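Local atomic coordinates of cysteine synthase (Fusobacterium nucleatum subsp. nucleatum, PDB entry 5Z5C), a protein that is a pyridoxal 5'-phosphate-dependent enzyme that produces hydrogen sulfide from cysteine and probably has cysteine synthase activity. Residues B[43-48]-B[86-91]. Residues are numbered along the deposited sequence; the frame is centred on the assembly and turned at random.
Sequences YNLTGS and SAMGAI
Leu-45 and Thr-46, at the two central positions of a type I beta turn from Asn-44 to Gly-47, meet the C-terminal half of helix 80-91. The turn is closed by the hydrogen bond from Gly-47 N to Asn-44 O (3.1 Å), and the backbones come nearest at Thr-46 and Ala-87, whose CA atoms are 7.4 Å apart. All contacts between the two segments are apolar. Methyl CD2 of Leu-45 does most of the touching: it reaches Ile-91 CD1 at 3.7 Å, the two side chains tip to tip, and lies 4.1 Å from Met-88 CE. Met-88, bent at chi2 (50°) and chi3 (74°), crosses Leu-45 at about a right angle, while Ala-87 CB borders the same leucine methyl. Segment 43-48 belongs to the loop that leads into helix 50-57 of this fold type II PLP-dependent enzyme; the cofactor is about 9 Å from the side chain of Thr-46, and cofactor-binding Asn-80 lies on the same helix as Ala-87. Thr-46 CG2 meets Ala-87 CB at 3.4 Å, tighter than usual for two methyls. Thr-46 chi1 of 65° puts OG1, hydrogen-bonded to Asp-51, between the backbone N and the carbonyl carbon, which leaves CG2 anti to the carbonyl carbon. Ser-48 OG caps Lys-50 N at the entry to helix 50-57. Tyr-43 and Cys-269 of the second subunit pack on Leu-45 and Ile-91, respectively.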
loop_
_atom_site.group_PDB
_atom_site.type_symbol
_atom_site.label_atom_id
_atom_site.label_comp_id
_atom_site.label_asym_id
_atom_site.label_seq_id
_atom_site.Cartn_x
_atom_site.Cartn_y
_atom_site.Cartn_z
ATOM N N TYR B 43 -2.181 -2.748 4.248
ATOM C CA TYR B 43 -3.323 -1.833 4.269
ATOM C C TYR B 43 -3.147 -0.743 5.396
ATOM O O TYR B 43 -3.955 -0.643 6.335
ATOM C CB TYR B 43 -4.604 -2.598 4.591
ATOM C CG TYR B 43 -5.107 -3.525 3.470
ATOM C CD1 TYR B 43 -4.487 -4.741 3.211
ATOM C CD2 TYR B 43 -6.229 -3.194 2.720
ATOM C CE1 TYR B 43 -4.954 -5.582 2.215
ATOM C CE2 TYR B 43 -6.704 -4.034 1.724
ATOM C CZ TYR B 43 -6.061 -5.232 1.471
ATOM O OH TYR B 43 -6.539 -6.076 0.483
ATOM N N ASN B 44 -2.116 0.069 5.276
ATOM C CA ASN B 44 -1.664 1.003 6.271
ATOM C C ASN B 44 -1.109 2.190 5.543
ATOM O O ASN B 44 -0.790 2.083 4.369
ATOM C CB ASN B 44 -0.575 0.366 7.152
ATOM C CG ASN B 44 -1.153 -0.322 8.367
ATOM O OD1 ASN B 44 -1.786 0.346 9.197
ATOM N ND2 ASN B 44 -0.930 -1.644 8.503
ATOM N N LEU B 45 -0.930 3.307 6.244
ATOM C CA LEU B 45 -0.470 4.567 5.631
ATOM C C LEU B 45 0.674 4.448 4.654
ATOM O O LEU B 45 0.586 4.977 3.595
ATOM C CB LEU B 45 -0.067 5.599 6.719
ATOM C CG LEU B 45 0.370 6.975 6.247
ATOM C CD1 LEU B 45 -0.777 7.704 5.552
ATOM C CD2 LEU B 45 0.881 7.794 7.422
ATOM N N THR B 46 1.785 3.833 5.048
ATOM C CA THR B 46 2.976 3.735 4.195
ATOM C C THR B 46 3.197 2.283 3.754
ATOM O O THR B 46 4.259 1.945 3.262
ATOM C CB THR B 46 4.253 4.264 4.873
ATOM O OG1 THR B 46 4.625 3.465 6.011
ATOM C CG2 THR B 46 4.118 5.779 5.268
ATOM N N GLY B 47 2.207 1.429 3.970
ATOM C CA GLY B 47 2.259 0.036 3.481
ATOM C C GLY B 47 2.806 -0.997 4.461
ATOM O O GLY B 47 3.048 -2.110 4.024
ATOM N N SER B 48 3.019 -0.648 5.748
ATOM C CA SER B 48 3.579 -1.626 6.695
ATOM C C SER B 48 2.959 -1.619 8.077
ATOM O O SER B 48 2.451 -0.609 8.545
ATOM C CB SER B 48 5.116 -1.476 6.856
ATOM O OG SER B 48 5.508 -0.597 7.901
ATOM N N SER B 86 9.021 8.818 9.264
ATOM C CA SER B 86 9.152 9.943 8.333
ATOM C C SER B 86 7.765 10.513 7.963
ATOM O O SER B 86 7.506 11.726 8.110
ATOM C CB SER B 86 9.930 9.566 7.089
ATOM O OG SER B 86 11.255 9.196 7.421
ATOM N N ALA B 87 6.857 9.630 7.554
ATOM C CA ALA B 87 5.497 10.068 7.173
ATOM C C ALA B 87 4.671 10.630 8.330
ATOM O O ALA B 87 4.062 11.691 8.198
ATOM C CB ALA B 87 4.731 8.924 6.502
ATOM N N MET B 88 4.613 9.908 9.446
ATOM C CA MET B 88 3.786 10.331 10.584
ATOM C C MET B 88 4.422 11.532 11.278
ATOM O O MET B 88 3.719 12.441 11.719
ATOM C CB MET B 88 3.530 9.152 11.543
ATOM C CG MET B 88 2.483 9.425 12.624
ATOM S SD MET B 88 0.889 10.118 12.099
ATOM C CE MET B 88 0.134 8.687 11.328
ATOM N N GLY B 89 5.754 11.558 11.342
ATOM C CA GLY B 89 6.489 12.745 11.779
ATOM C C GLY B 89 6.096 14.007 11.014
ATOM O O GLY B 89 5.791 15.055 11.593
ATOM N N ALA B 90 6.046 13.885 9.691
ATOM C CA ALA B 90 5.706 14.997 8.843
ATOM C C ALA B 90 4.243 15.389 9.051
ATOM O O ALA B 90 3.942 16.545 9.165
ATOM C CB ALA B 90 5.988 14.633 7.410
ATOM N N ILE B 91 3.338 14.417 9.136
ATOM C CA ILE B 91 1.919 14.683 9.455
ATOM C C ILE B 91 1.771 15.509 10.756
ATOM O O ILE B 91 0.971 16.428 10.825
ATOM C CB ILE B 91 1.128 13.379 9.549
ATOM C CG1 ILE B 91 0.918 12.821 8.110
ATOM C CG2 ILE B 91 -0.239 13.596 10.198
ATOM C CD1 ILE B 91 0.428 11.424 8.041
#